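Local coordinates for hypothetical protein TTHA0227 (PDB 2EJQ), which is of unknown function but, as a member of the zincin-like metallopeptidase family, binds metal ions and may act as a metal-dependent peptidase, at residues G42-P54 with G65-V78. The protein carries 1 engineered substitution. Sequence-based numbering, arbitrary orientation.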
ATOM      1  N   GLY A  42      -3.545  -7.466  18.018  1.00 85.77           N
ATOM      2  CA  GLY A  42      -2.772  -6.438  18.692  1.00 80.61           C
ATOM      3  C   GLY A  42      -1.897  -5.815  17.616  1.00 75.71           C
ATOM      4  O   GLY A  42      -1.202  -4.815  17.832  1.00 77.33           O
ATOM      5  N   VAL A  43      -1.943  -6.431  16.437  1.00 69.81           N
ATOM      6  CA  VAL A  43      -1.156  -5.999  15.286  1.00 66.24           C
ATOM      7  C   VAL A  43      -2.043  -5.510  14.151  1.00 62.49           C
ATOM      8  O   VAL A  43      -3.010  -6.169  13.766  1.00 60.68           O
ATOM      9  CB  VAL A  43      -0.256  -7.156  14.768  1.00 66.63           C
ATOM     10  CG1 VAL A  43       0.448  -6.747  13.481  1.00 62.20           C
ATOM     11  CG2 VAL A  43       0.768  -7.530  15.827  1.00 67.81           C
ATOM     12  N   TRP A  44      -1.703  -4.344  13.621  1.00 57.63           N
ATOM     13  CA  TRP A  44      -2.468  -3.755  12.537  1.00 55.91           C
ATOM     14  C   TRP A  44      -1.658  -3.675  11.262  1.00 54.38           C
ATOM     15  O   TRP A  44      -0.459  -3.415  11.295  1.00 55.27           O
ATOM     16  CB  TRP A  44      -2.926  -2.351  12.920  1.00 55.69           C
ATOM     17  CG  TRP A  44      -3.744  -2.342  14.152  1.00 59.83           C
ATOM     18  CD1 TRP A  44      -3.299  -2.235  15.438  1.00 57.95           C
ATOM     19  CD2 TRP A  44      -5.164  -2.491  14.227  1.00 61.06           C
ATOM     20  NE1 TRP A  44      -4.358  -2.308  16.310  1.00 57.67           N
ATOM     21  CE2 TRP A  44      -5.514  -2.464  15.593  1.00 57.24           C
ATOM     22  CE3 TRP A  44      -6.173  -2.645  13.269  1.00 58.05           C
ATOM     23  CZ2 TRP A  44      -6.833  -2.588  16.028  1.00 58.76           C
ATOM     24  CZ3 TRP A  44      -7.486  -2.767  13.702  1.00 64.89           C
ATOM     25  CH2 TRP A  44      -7.804  -2.737  15.072  1.00 60.90           C
ATOM     26  N   ARG A  45      -2.325  -3.907  10.137  1.00 52.08           N
ATOM     27  CA  ARG A  45      -1.682  -3.830   8.836  1.00 49.29           C
ATOM     28  C   ARG A  45      -1.775  -2.384   8.342  1.00 45.82           C
ATOM     29  O   ARG A  45      -2.872  -1.890   8.095  1.00 42.99           O
ATOM     30  CB  ARG A  45      -2.393  -4.756   7.848  1.00 50.35           C
ATOM     31  CG  ARG A  45      -1.736  -4.798   6.480  1.00 56.23           C
ATOM     32  CD  ARG A  45      -2.387  -5.833   5.573  1.00 63.69           C
ATOM     33  NE  ARG A  45      -2.061  -7.205   5.953  1.00 68.07           N
ATOM     34  CZ  ARG A  45      -2.569  -8.278   5.355  1.00 75.99           C
ATOM     35  NH1 ARG A  45      -3.429  -8.132   4.354  1.00 77.08           N
ATOM     36  NH2 ARG A  45      -2.219  -9.492   5.752  1.00 74.69           N
ATOM     37  N   LEU A  46      -0.634  -1.707   8.214  1.00 42.61           N
ATOM     38  CA  LEU A  46      -0.623  -0.319   7.732  1.00 47.42           C
ATOM     39  C   LEU A  46      -0.900  -0.207   6.221  1.00 43.34           C
ATOM     40  O   LEU A  46      -1.431   0.797   5.748  1.00 41.81           O
ATOM     41  CB  LEU A  46       0.722   0.348   8.055  1.00 44.22           C
ATOM     42  CG  LEU A  46       1.144   0.357   9.528  1.00 48.48           C
ATOM     43  CD1 LEU A  46       2.444   1.153   9.703  1.00 37.64           C
ATOM     44  CD2 LEU A  46       0.025   0.949  10.378  1.00 41.54           C
ATOM     45  N   GLY A  47      -0.523  -1.238   5.473  1.00 41.96           N
ATOM     46  CA  GLY A  47      -0.747  -1.238   4.038  1.00 46.04           C
ATOM     47  C   GLY A  47      -0.532  -2.610   3.418  1.00 45.29           C
ATOM     48  O   GLY A  47      -0.186  -3.569   4.106  1.00 46.14           O
ATOM     49  N   GLU A  48      -0.756  -2.717   2.114  1.00 42.98           N
ATOM     50  CA  GLU A  48      -0.546  -3.979   1.429  1.00 47.33           C
ATOM     51  C   GLU A  48      -0.563  -3.804  -0.077  1.00 46.01           C
ATOM     52  O   GLU A  48      -1.021  -2.788  -0.605  1.00 47.87           O
ATOM     53  CB  GLU A  48      -1.595  -5.026   1.849  1.00 50.46           C
ATOM     54  CG  GLU A  48      -2.998  -4.771   1.339  1.00 52.73           C
ATOM     55  CD  GLU A  48      -3.998  -5.840   1.783  1.00 57.56           C
ATOM     56  OE1 GLU A  48      -3.919  -6.995   1.317  1.00 58.53           O
ATOM     57  OE2 GLU A  48      -4.872  -5.525   2.610  1.00 52.93           O
ATOM     58  N   TYR A  49      -0.042  -4.809  -0.764  1.00 46.02           N
ATOM     59  CA  TYR A  49       0.008  -4.795  -2.209  1.00 44.43           C
ATOM     60  C   TYR A  49      -1.181  -5.596  -2.713  1.00 45.11           C
ATOM     61  O   TYR A  49      -1.429  -6.712  -2.256  1.00 46.25           O
ATOM     62  CB  TYR A  49       1.305  -5.432  -2.686  1.00 44.92           C
ATOM     63  CG  TYR A  49       1.459  -5.453  -4.192  1.00 47.01           C
ATOM     64  CD1 TYR A  49       1.543  -4.263  -4.920  1.00 37.39           C
ATOM     65  CD2 TYR A  49       1.545  -6.658  -4.888  1.00 42.39           C
ATOM     66  CE1 TYR A  49       1.711  -4.272  -6.296  1.00 45.32           C
ATOM     67  CE2 TYR A  49       1.715  -6.677  -6.269  1.00 43.97           C
ATOM     68  CZ  TYR A  49       1.799  -5.480  -6.965  1.00 48.14           C
ATOM     69  OH  TYR A  49       1.989  -5.498  -8.325  1.00 47.71           O
ATOM     70  N   LEU A  50      -1.932  -5.020  -3.643  1.00 47.52           N
ATOM     71  CA  LEU A  50      -3.092  -5.705  -4.202  1.00 47.99           C
ATOM     72  C   LEU A  50      -2.653  -6.361  -5.524  1.00 46.92           C
ATOM     73  O   LEU A  50      -2.464  -5.696  -6.547  1.00 41.73           O
ATOM     74  CB  LEU A  50      -4.220  -4.692  -4.409  1.00 48.68           C
ATOM     75  CG  LEU A  50      -4.553  -3.813  -3.191  1.00 53.93           C
ATOM     76  CD1 LEU A  50      -5.702  -2.893  -3.564  1.00 56.01           C
ATOM     77  CD2 LEU A  50      -4.932  -4.665  -1.963  1.00 48.62           C
ATOM     78  N   ASP A  51      -2.477  -7.676  -5.481  1.00 49.78           N
ATOM     79  CA  ASP A  51      -2.002  -8.424  -6.639  1.00 50.94           C
ATOM     80  C   ASP A  51      -3.109  -9.169  -7.391  1.00 50.51           C
ATOM     81  O   ASP A  51      -3.786 -10.031  -6.823  1.00 49.71           O
ATOM     82  CB  ASP A  51      -0.936  -9.424  -6.181  1.00 53.01           C
ATOM     83  CG  ASP A  51      -0.163 -10.037  -7.335  1.00 65.00           C
ATOM     84  OD1 ASP A  51      -0.719 -10.150  -8.449  1.00 63.96           O
ATOM     85  OD2 ASP A  51       1.008 -10.421  -7.117  1.00 65.61           O
ATOM     86  N   PRO A  52      -3.297  -8.847  -8.686  1.00 47.57           N
ATOM     87  CA  PRO A  52      -4.321  -9.494  -9.514  1.00 52.10           C
ATOM     88  C   PRO A  52      -4.222 -11.018  -9.372  1.00 54.01           C
ATOM     89  O   PRO A  52      -5.230 -11.716  -9.282  1.00 54.15           O
ATOM     90  CB  PRO A  52      -3.976  -9.019 -10.925  1.00 53.07           C
ATOM     91  CG  PRO A  52      -3.418  -7.656 -10.693  1.00 56.34           C
ATOM     92  CD  PRO A  52      -2.537  -7.855  -9.472  1.00 50.62           C
ATOM     93  N   GLY A  53      -2.995 -11.525  -9.351  1.00 52.35           N
ATOM     94  CA  GLY A  53      -2.798 -12.951  -9.197  1.00 55.97           C
ATOM     95  C   GLY A  53      -2.845 -13.749 -10.486  1.00 61.76           C
ATOM     96  O   GLY A  53      -2.886 -13.181 -11.580  1.00 58.73           O
ATOM     97  N   PRO A  54      -2.839 -15.084 -10.382  1.00 62.74           N
ATOM     98  CA  PRO A  54      -2.879 -15.952 -11.562  1.00 65.12           C
ATOM     99  C   PRO A  54      -4.221 -15.865 -12.298  1.00 64.76           C
ATOM    100  O   PRO A  54      -5.258 -15.578 -11.694  1.00 66.43           O
ATOM    101  CB  PRO A  54      -2.566 -17.337 -10.984  1.00 65.81           C
ATOM    102  CG  PRO A  54      -3.113 -17.266  -9.576  1.00 66.89           C
ATOM    103  CD  PRO A  54      -2.747 -15.863  -9.132  1.00 66.40           C
ATOM    104  N   GLY A  65      -5.694  -4.139 -12.420  1.00 46.24           N
ATOM    105  CA  GLY A  65      -4.549  -3.303 -12.120  1.00 52.64           C
ATOM    106  C   GLY A  65      -3.842  -3.740 -10.853  1.00 55.12           C
ATOM    107  O   GLY A  65      -4.305  -4.628 -10.138  1.00 50.85           O
ATOM    108  N   ARG A  66      -2.700  -3.118 -10.588  1.00 54.72           N
ATOM    109  CA  ARG A  66      -1.922  -3.419  -9.400  1.00 51.48           C
ATOM    110  C   ARG A  66      -1.924  -2.173  -8.534  1.00 51.37           C
ATOM    111  O   ARG A  66      -1.693  -1.058  -9.018  1.00 50.14           O
ATOM    112  CB  ARG A  66      -0.509  -3.826  -9.800  1.00 47.11           C
ATOM    113  CG  ARG A  66      -0.493  -5.187 -10.467  1.00 50.41           C
ATOM    114  CD  ARG A  66       0.763  -5.403 -11.275  1.00 49.90           C
ATOM    115  NE  ARG A  66       0.791  -6.734 -11.862  1.00 46.87           N
ATOM    116  CZ  ARG A  66       1.135  -7.840 -11.209  1.00 52.72           C
ATOM    117  NH1 ARG A  66       1.495  -7.786  -9.933  1.00 52.96           N
ATOM    118  NH2 ARG A  66       1.116  -9.010 -11.837  1.00 52.57           N
ATOM    119  N   HIS A  67      -2.195  -2.367  -7.250  1.00 52.64           N
ATOM    120  CA  HIS A  67      -2.292  -1.252  -6.322  1.00 52.42           C
ATOM    121  C   HIS A  67      -1.616  -1.475  -4.985  1.00 49.14           C
ATOM    122  O   HIS A  67      -1.426  -2.607  -4.540  1.00 48.78           O
ATOM    123  CB  HIS A  67      -3.774  -0.956  -6.030  1.00 50.94           C
ATOM    124  CG  HIS A  67      -4.641  -0.953  -7.249  1.00 55.33           C
ATOM    125  ND1 HIS A  67      -4.751   0.151  -8.071  1.00 49.71           N
ATOM    126  CD2 HIS A  67      -5.379  -1.927  -7.819  1.00 55.67           C
ATOM    127  CE1 HIS A  67      -5.523  -0.152  -9.098  1.00 54.85           C
ATOM    128  NE2 HIS A  67      -5.918  -1.405  -8.976  1.00 58.15           N
ATOM    129  N   ILE A  68      -1.275  -0.360  -4.349  1.00 48.29           N
ATOM    130  CA  ILE A  68      -0.732  -0.369  -3.005  1.00 47.26           C
ATOM    131  C   ILE A  68      -1.899   0.240  -2.201  1.00 42.10           C
ATOM    132  O   ILE A  68      -2.449   1.274  -2.586  1.00 44.61           O
ATOM    133  CB  ILE A  68       0.500   0.546  -2.864  1.00 42.62           C
ATOM    134  CG1 ILE A  68       1.660  -0.038  -3.681  1.00 41.11           C
ATOM    135  CG2 ILE A  68       0.861   0.699  -1.373  1.00 40.03           C
ATOM    136  CD1 ILE A  68       2.925   0.818  -3.681  1.00 33.53           C
ATOM    137  N   ALA A  69      -2.313  -0.410  -1.124  1.00 40.51           N
ATOM    138  CA  ALA A  69      -3.389   0.135  -0.306  1.00 33.18           C
ATOM    139  C   ALA A  69      -2.819   0.564   1.039  1.00 41.06           C
ATOM    140  O   ALA A  69      -1.952  -0.113   1.589  1.00 39.99           O
ATOM    141  CB  ALA A  69      -4.469  -0.912  -0.100  1.00 37.43           C
ATOM    142  N   LEU A  70      -3.296   1.698   1.548  1.00 40.16           N
ATOM    143  CA  LEU A  70      -2.876   2.198   2.850  1.00 41.86           C
ATOM    144  C   LEU A  70      -4.136   2.282   3.717  1.00 44.86           C
ATOM    145  O   LEU A  70      -5.202   2.678   3.239  1.00 43.83           O
ATOM    146  CB  LEU A  70      -2.212   3.575   2.727  1.00 44.43           C
ATOM    147  CG  LEU A  70      -0.780   3.636   2.161  1.00 50.33           C
ATOM    148  CD1 LEU A  70      -0.271   5.068   2.188  1.00 46.49           C
ATOM    149  CD2 LEU A  70       0.136   2.761   2.980  1.00 52.52           C
ATOM    150  N   TYR A  71      -4.020   1.889   4.982  1.00 39.26           N
ATOM    151  CA  TYR A  71      -5.158   1.913   5.889  1.00 40.96           C
ATOM    152  C   TYR A  71      -4.935   2.976   6.962  1.00 41.27           C
ATOM    153  O   TYR A  71      -4.189   2.759   7.914  1.00 39.06           O
ATOM    154  CB  TYR A  71      -5.322   0.532   6.519  1.00 39.20           C
ATOM    155  CG  TYR A  71      -5.519  -0.547   5.478  1.00 47.15           C
ATOM    156  CD1 TYR A  71      -6.688  -0.597   4.722  1.00 50.05           C
ATOM    157  CD2 TYR A  71      -4.515  -1.481   5.206  1.00 42.52           C
ATOM    158  CE1 TYR A  71      -6.855  -1.539   3.723  1.00 49.43           C
ATOM    159  CE2 TYR A  71      -4.675  -2.427   4.207  1.00 51.22           C
ATOM    160  CZ  TYR A  71      -5.849  -2.448   3.467  1.00 50.49           C
ATOM    161  OH  TYR A  71      -6.011  -3.364   2.456  1.00 47.54           O
ATOM    162  N   TYR A  72      -5.583   4.124   6.796  1.00 39.59           N
ATOM    163  CA  TYR A  72      -5.450   5.214   7.750  1.00 43.58           C
ATOM    164  C   TYR A  72      -5.826   4.788   9.168  1.00 42.17           C
ATOM    165  O   TYR A  72      -5.162   5.169  10.130  1.00 36.61           O
ATOM    166  CB  TYR A  72      -6.304   6.402   7.314  1.00 45.91           C
ATOM    167  CG  TYR A  72      -6.276   7.563   8.282  1.00 46.64           C
ATOM    168  CD1 TYR A  72      -5.086   8.235   8.555  1.00 47.12           C
ATOM    169  CD2 TYR A  72      -7.442   7.994   8.923  1.00 44.27           C
ATOM    170  CE1 TYR A  72      -5.053   9.307   9.435  1.00 50.39           C
ATOM    171  CE2 TYR A  72      -7.423   9.071   9.811  1.00 44.05           C
ATOM    172  CZ  TYR A  72      -6.221   9.725  10.060  1.00 53.51           C
ATOM    173  OH  TYR A  72      -6.177  10.816  10.903  1.00 49.51           O
ATOM    174  N   GLY A  73      -6.877   3.985   9.296  1.00 41.75           N
ATOM    175  CA  GLY A  73      -7.295   3.533  10.614  1.00 43.30           C
ATOM    176  C   GLY A  73      -6.237   2.715  11.337  1.00 47.30           C
ATOM    177  O   GLY A  73      -6.122   2.777  12.564  1.00 45.39           O
ATOM    178  N   SER A  74      -5.468   1.926  10.588  1.00 45.84           N
ATOM    179  CA  SER A  74      -4.419   1.120  11.196  1.00 45.19           C
ATOM    180  C   SER A  74      -3.325   2.021  11.750  1.00 43.77           C
ATOM    181  O   SER A  74      -2.767   1.731  12.802  1.00 41.59           O
ATOM    182  CB  SER A  74      -3.822   0.149  10.181  1.00 44.60           C
ATOM    183  OG  SER A  74      -4.757  -0.844   9.830  1.00 42.74           O
ATOM    184  N   PHE A  75      -3.016   3.103  11.033  1.00 41.87           N
ATOM    185  CA  PHE A  75      -2.003   4.062  11.473  1.00 43.47           C
ATOM    186  C   PHE A  75      -2.428   4.712  12.798  1.00 44.36           C
ATOM    187  O   PHE A  75      -1.614   4.892  13.706  1.00 39.20           O
ATOM    188  CB  PHE A  75      -1.790   5.172  10.423  1.00 32.33           C
ATOM    189  CG  PHE A  75      -0.911   4.768   9.251  1.00 43.24           C
ATOM    190  CD1 PHE A  75      -1.419   3.988   8.216  1.00 36.46           C
ATOM    191  CD2 PHE A  75       0.424   5.185   9.183  1.00 41.33           C
ATOM    192  CE1 PHE A  75      -0.625   3.631   7.132  1.00 38.87           C
ATOM    193  CE2 PHE A  75       1.234   4.829   8.094  1.00 41.56           C
ATOM    194  CZ  PHE A  75       0.710   4.054   7.071  1.00 41.12           C
ATOM    195  N   LEU A  76      -3.704   5.085  12.887  1.00 44.58           N
ATOM    196  CA  LEU A  76      -4.239   5.710  14.089  1.00 41.29           C
ATOM    197  C   LEU A  76      -4.131   4.767  15.275  1.00 45.34           C
ATOM    198  O   LEU A  76      -3.678   5.165  16.347  1.00 46.53           O
ATOM    199  CB  LEU A  76      -5.708   6.114  13.881  1.00 38.38           C
ATOM    200  CG  LEU A  76      -5.909   7.395  13.078  1.00 40.54           C
ATOM    201  CD1 LEU A  76      -7.387   7.649  12.847  1.00 42.63           C
ATOM    202  CD2 LEU A  76      -5.285   8.549  13.832  1.00 37.07           C
ATOM    203  N   GLU A  77      -4.531   3.515  15.075  1.00 40.84           N
ATOM    204  CA  GLU A  77      -4.473   2.526  16.142  1.00 45.82           C
ATOM    205  C   GLU A  77      -3.064   2.398  16.716  1.00 45.68           C
ATOM    206  O   GLU A  77      -2.884   2.371  17.931  1.00 46.40           O
ATOM    207  CB  GLU A  77      -4.940   1.156  15.634  1.00 44.03           C
ATOM    208  CG  GLU A  77      -6.436   1.051  15.316  1.00 47.26           C
ATOM    209  CD  GLU A  77      -7.331   1.174  16.545  1.00 50.83           C
ATOM    210  OE1 GLU A  77      -6.822   1.007  17.673  1.00 49.99           O
ATOM    211  OE2 GLU A  77      -8.548   1.425  16.380  1.00 44.27           O
ATOM    212  N   VAL A  78      -2.066   2.323  15.841  1.00 46.02           N
ATOM    213  CA  VAL A  78      -0.686   2.178  16.277  1.00 42.62           C
ATOM    214  C   VAL A  78      -0.040   3.479  16.725  1.00 45.27           C
ATOM    215  O   VAL A  78       0.905   3.466  17.510  1.00 52.27           O
ATOM    216  CB  VAL A  78       0.204   1.585  15.155  1.00 45.04           C
ATOM    217  CG1 VAL A  78      -0.403   0.300  14.638  1.00 44.24           C
ATOM    218  CG2 VAL A  78       0.370   2.594  14.019  1.00 44.59           C
TER
HETATM  219  O   HOH W   1       0.992 -11.431 -10.316  1.00 48.70           O
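Y49 OH has two hydrogen-bond partners: R66 NH1 donates to it at 2.8 Å, with the oxygen in the guanidinium plane, and H100 ND1 of helix 85-105 is the other. With CG anti to the backbone N (chi1 -179°), the phenol reaches along the strand to an arginine long enough to meet it. P52 CD covers one guanidinium face. D51 OD1 adds charge attraction alone, since no N-H points at it, and shares a water with R66 NH2; D51 OD2 hydrogen-bonds S103 OG. The outer strand 47-50 pairs antiparallel with the central strand 67-71 of the mixed sheet, with a straight bond from L50 N to H67 O at 2.6 Å. G47 suits its place because a CB would clash with A69 O. E48 OE2 forms a salt bridge with K35. Where helix 72-78 begins, S74 OG donates to R45 O (2.8 Å), and L46 CD2 lies over the F75 ring. E77 CB lies over the face of W44, 3.6 Å from the centroid of its five-membered ring (a CH-pi contact), so an alanine in place of that tryptophan would probably leave the E77 methylenes and V78 CG1 without their apolar cover. The strand pair packs with L46, Y49, I68 and L70 on helix 85-105, where Y49 touches E96 of an HExxH sequence that probably marks the metal site, as in zincins.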